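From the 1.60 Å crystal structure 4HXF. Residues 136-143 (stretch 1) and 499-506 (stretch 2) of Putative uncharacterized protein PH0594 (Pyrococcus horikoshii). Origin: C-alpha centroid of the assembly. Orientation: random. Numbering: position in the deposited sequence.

Stretch 1 (136-143) DVPAWFDN
Stretch 2 (499-506) AFSDIGLW

How are the two backbones, more than 350 residues apart in one chain, arranged? Stretch 1 is mostly extended, with W140 and F141 in strand (phi/psi -155/162 and -145/137) and a cis peptide bond before P138, whose ring is C-gamma endo. Stretch 2 crosses from one helix to another: F500 belongs to the first, S501 (-76/163) is the first residue to leave helical angles, D502 (-58/-44) and I503 (-104/2) complete the link, and the second helix runs from G504 onward, heading back from D502. Contacts therefore follow no single order: F500 lies by W140, I503 by F141 and L505 by V137. The backbones come nearest at F141 and D502, whose CA atoms are 5.0 Å apart. Together the stretches bury 416 Å², most heavily at D502 and W140.

Why does D502 cover more surface than any other residue here? Its CA-to-CB bond points toward stretch 1, and chi1 of 61° (p) with chi2 of -4° brings the carboxylate to the backbone beyond F141. There D142 N donates a hydrogen bond to D502 OD2 at 2.8 Å, with an N-H...acceptor angle of 170°, so the amide points almost straight at the oxygen. The same oxygen lies over one face of the F141 ring, with D502 OD2 3.7 Å from F141 CG. D502 OD1 faces its own backbone, accepting a weak bond from I503 N at 2.7 Å and 119°; both carboxylate oxygens are also hydrogen-bonded elsewhere in the structure. Backbone oxygens also press on side-chain carbons: W140 O is 3.3 Å from D502 CB, and this carbonyl oxygen is buried without a polar partner. P138 CB sits 3.3 Å from D502 O.

What does W140 do with its large ring? Its CA-to-CB bond points sideways, but chi1 of 63° (p) and chi2 of 7° carry the indole to the end of the first helix. W140 NE1 donates a hydrogen bond to F500 O at 2.8 Å and 137°, a bent but short bond that gives the indole nitrogen a partner. The carbonyl oxygen lies at the edge of the indole, near its plane, where the N-H can reach it. The six-membered ring of W140 also meets the F500 ring obliquely, centroids 5.0 Å apart and planes at 49°, with W140 CH2 3.6 Å from F500 CZ. F500 places its ring with chi1 of -159° (t) and chi2 of 39°; its backbone oxygen gives the polar contact and its ring the apolar one.

Which apolar contacts complete the packing? F141, with chi1 of -153° (t) and chi2 of 91°, brings CE1 to 3.7 Å from CG2 of I503, whose chi1 is 69° (p) and chi2 171° (t). Nearer the start of stretch 1, V137 (chi1 -70°, m) and L505 (chi1 -74°, m; chi2 178°, t) point toward one another's stretch, and V137 CG1 approaches L505 CD1 to 4.1 Å. These contacts shield nonpolar surface alongside the two hydrogen bonds that join the stretches.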

# COMPACT_ATOMS: atom_id res chain seq x y z
N ASP A 136 11.49 -35.65 18.30
CA ASP A 136 11.43 -35.75 19.79
C ASP A 136 9.95 -35.83 20.23
O ASP A 136 9.06 -36.08 19.36
CB ASP A 136 12.23 -34.63 20.42
CG ASP A 136 12.58 -34.94 21.89
OD1 ASP A 136 12.23 -35.96 22.45
OD2 ASP A 136 13.37 -34.18 22.32
N VAL A 137 9.63 -35.61 21.54
CA VAL A 137 8.24 -35.69 21.97
C VAL A 137 8.08 -34.58 22.97
O VAL A 137 9.04 -34.19 23.62
CB VAL A 137 7.76 -37.04 22.62
CG1 VAL A 137 7.69 -38.13 21.61
CG2 VAL A 137 8.62 -37.38 23.84
N PRO A 138 6.88 -34.04 23.09
CA PRO A 138 5.74 -34.25 22.22
C PRO A 138 5.91 -33.38 20.98
O PRO A 138 6.88 -32.58 20.88
CB PRO A 138 4.60 -33.79 23.14
CG PRO A 138 5.11 -32.62 23.82
CD PRO A 138 6.58 -33.00 24.10
N ALA A 139 5.03 -33.50 19.98
CA ALA A 139 5.14 -32.68 18.79
C ALA A 139 4.57 -31.29 18.89
O ALA A 139 4.78 -30.41 18.05
CB ALA A 139 4.43 -33.42 17.64
N TRP A 140 3.82 -31.06 19.96
CA TRP A 140 3.15 -29.76 20.21
C TRP A 140 2.90 -29.53 21.67
O TRP A 140 3.05 -30.43 22.51
CB TRP A 140 1.86 -29.73 19.35
CG TRP A 140 0.78 -30.79 19.68
CD1 TRP A 140 0.74 -31.67 20.69
CD2 TRP A 140 -0.38 -30.99 18.84
NE1 TRP A 140 -0.41 -32.50 20.56
CE2 TRP A 140 -1.15 -32.09 19.44
CE3 TRP A 140 -0.85 -30.38 17.67
CZ2 TRP A 140 -2.36 -32.51 18.87
CZ3 TRP A 140 -2.02 -30.83 17.10
CH2 TRP A 140 -2.76 -31.85 17.71
N PHE A 141 2.64 -28.29 22.03
CA PHE A 141 2.34 -27.95 23.40
C PHE A 141 1.33 -26.83 23.43
O PHE A 141 1.44 -25.87 22.72
CB PHE A 141 3.58 -27.61 24.22
CG PHE A 141 3.43 -27.87 25.70
CD1 PHE A 141 3.77 -29.08 26.21
CD2 PHE A 141 2.93 -26.91 26.60
CE1 PHE A 141 3.57 -29.42 27.51
CE2 PHE A 141 2.77 -27.22 27.94
CZ PHE A 141 3.12 -28.43 28.40
N ASP A 142 0.37 -26.98 24.32
CA ASP A 142 -0.68 -25.95 24.45
C ASP A 142 -0.10 -24.58 24.69
O ASP A 142 0.76 -24.41 25.55
CB ASP A 142 -1.63 -26.33 25.63
CG ASP A 142 -2.87 -25.43 25.65
OD1 ASP A 142 -3.63 -25.57 24.70
OD2 ASP A 142 -2.86 -24.52 26.52
N ASN A 143 -0.61 -23.61 23.95
CA ASN A 143 -0.21 -22.20 24.10
C ASN A 143 1.23 -21.93 23.63
O ASN A 143 1.75 -20.82 23.82
CB ASN A 143 -0.34 -21.67 25.51
CG ASN A 143 -0.66 -20.13 25.52
OD1 ASN A 143 -1.28 -19.60 24.59
ND2 ASN A 143 -0.18 -19.47 26.52
N ALA A 499 -2.31 -40.53 23.74
CA ALA A 499 -1.50 -40.60 22.56
C ALA A 499 -1.42 -39.32 21.70
O ALA A 499 -0.46 -39.20 20.97
CB ALA A 499 -1.95 -41.80 21.67
N PHE A 500 -2.40 -38.45 21.81
CA PHE A 500 -2.48 -37.22 21.01
C PHE A 500 -2.16 -35.94 21.71
O PHE A 500 -1.67 -35.00 21.06
CB PHE A 500 -3.88 -37.21 20.39
CG PHE A 500 -4.07 -36.32 19.15
CD1 PHE A 500 -3.12 -36.20 18.16
CD2 PHE A 500 -5.35 -35.78 18.90
CE1 PHE A 500 -3.40 -35.45 17.02
CE2 PHE A 500 -5.62 -35.05 17.75
CZ PHE A 500 -4.62 -34.82 16.83
N SER A 501 -2.46 -35.81 23.00
CA SER A 501 -2.28 -34.55 23.68
C SER A 501 -0.85 -34.24 24.02
O SER A 501 0.02 -35.07 23.98
CB SER A 501 -3.09 -34.45 24.93
OG SER A 501 -2.54 -35.27 25.95
N ASP A 502 -0.61 -32.98 24.31
CA ASP A 502 0.74 -32.56 24.63
C ASP A 502 1.38 -33.28 25.81
O ASP A 502 2.59 -33.56 25.77
CB ASP A 502 0.79 -31.05 24.77
CG ASP A 502 -0.09 -30.47 25.88
OD1 ASP A 502 -0.83 -31.14 26.54
OD2 ASP A 502 -0.00 -29.25 25.99
N ILE A 503 0.60 -33.46 26.88
CA ILE A 503 1.13 -34.06 28.11
C ILE A 503 0.72 -35.50 28.32
O ILE A 503 1.07 -36.14 29.32
CB ILE A 503 0.71 -33.20 29.30
CG1 ILE A 503 -0.76 -33.26 29.60
CG2 ILE A 503 1.32 -31.78 29.20
CD1 ILE A 503 -1.24 -32.59 30.92
N GLY A 504 -0.02 -36.08 27.37
CA GLY A 504 -0.59 -37.35 27.63
C GLY A 504 0.30 -38.49 27.87
O GLY A 504 -0.05 -39.38 28.62
N LEU A 505 1.49 -38.50 27.25
CA LEU A 505 2.34 -39.69 27.30
C LEU A 505 2.71 -40.00 28.78
O LEU A 505 2.86 -41.20 29.11
CB LEU A 505 3.59 -39.58 26.44
CG LEU A 505 3.46 -39.68 24.94
CD1 LEU A 505 4.86 -39.49 24.31
CD2 LEU A 505 2.74 -41.00 24.59
N TRP A 506 2.86 -38.94 29.58
CA TRP A 506 3.19 -39.16 30.99
C TRP A 506 2.03 -38.87 31.88
O TRP A 506 1.81 -39.65 32.81
CB TRP A 506 4.44 -38.33 31.32
CG TRP A 506 4.34 -36.91 30.92
CD1 TRP A 506 4.71 -36.33 29.73
CD2 TRP A 506 3.86 -35.86 31.73
NE1 TRP A 506 4.44 -34.98 29.76
CE2 TRP A 506 3.97 -34.63 30.90
CE3 TRP A 506 3.35 -35.77 33.05
CZ2 TRP A 506 3.58 -33.45 31.36
CZ3 TRP A 506 2.95 -34.54 33.49
CH2 TRP A 506 3.05 -33.41 32.66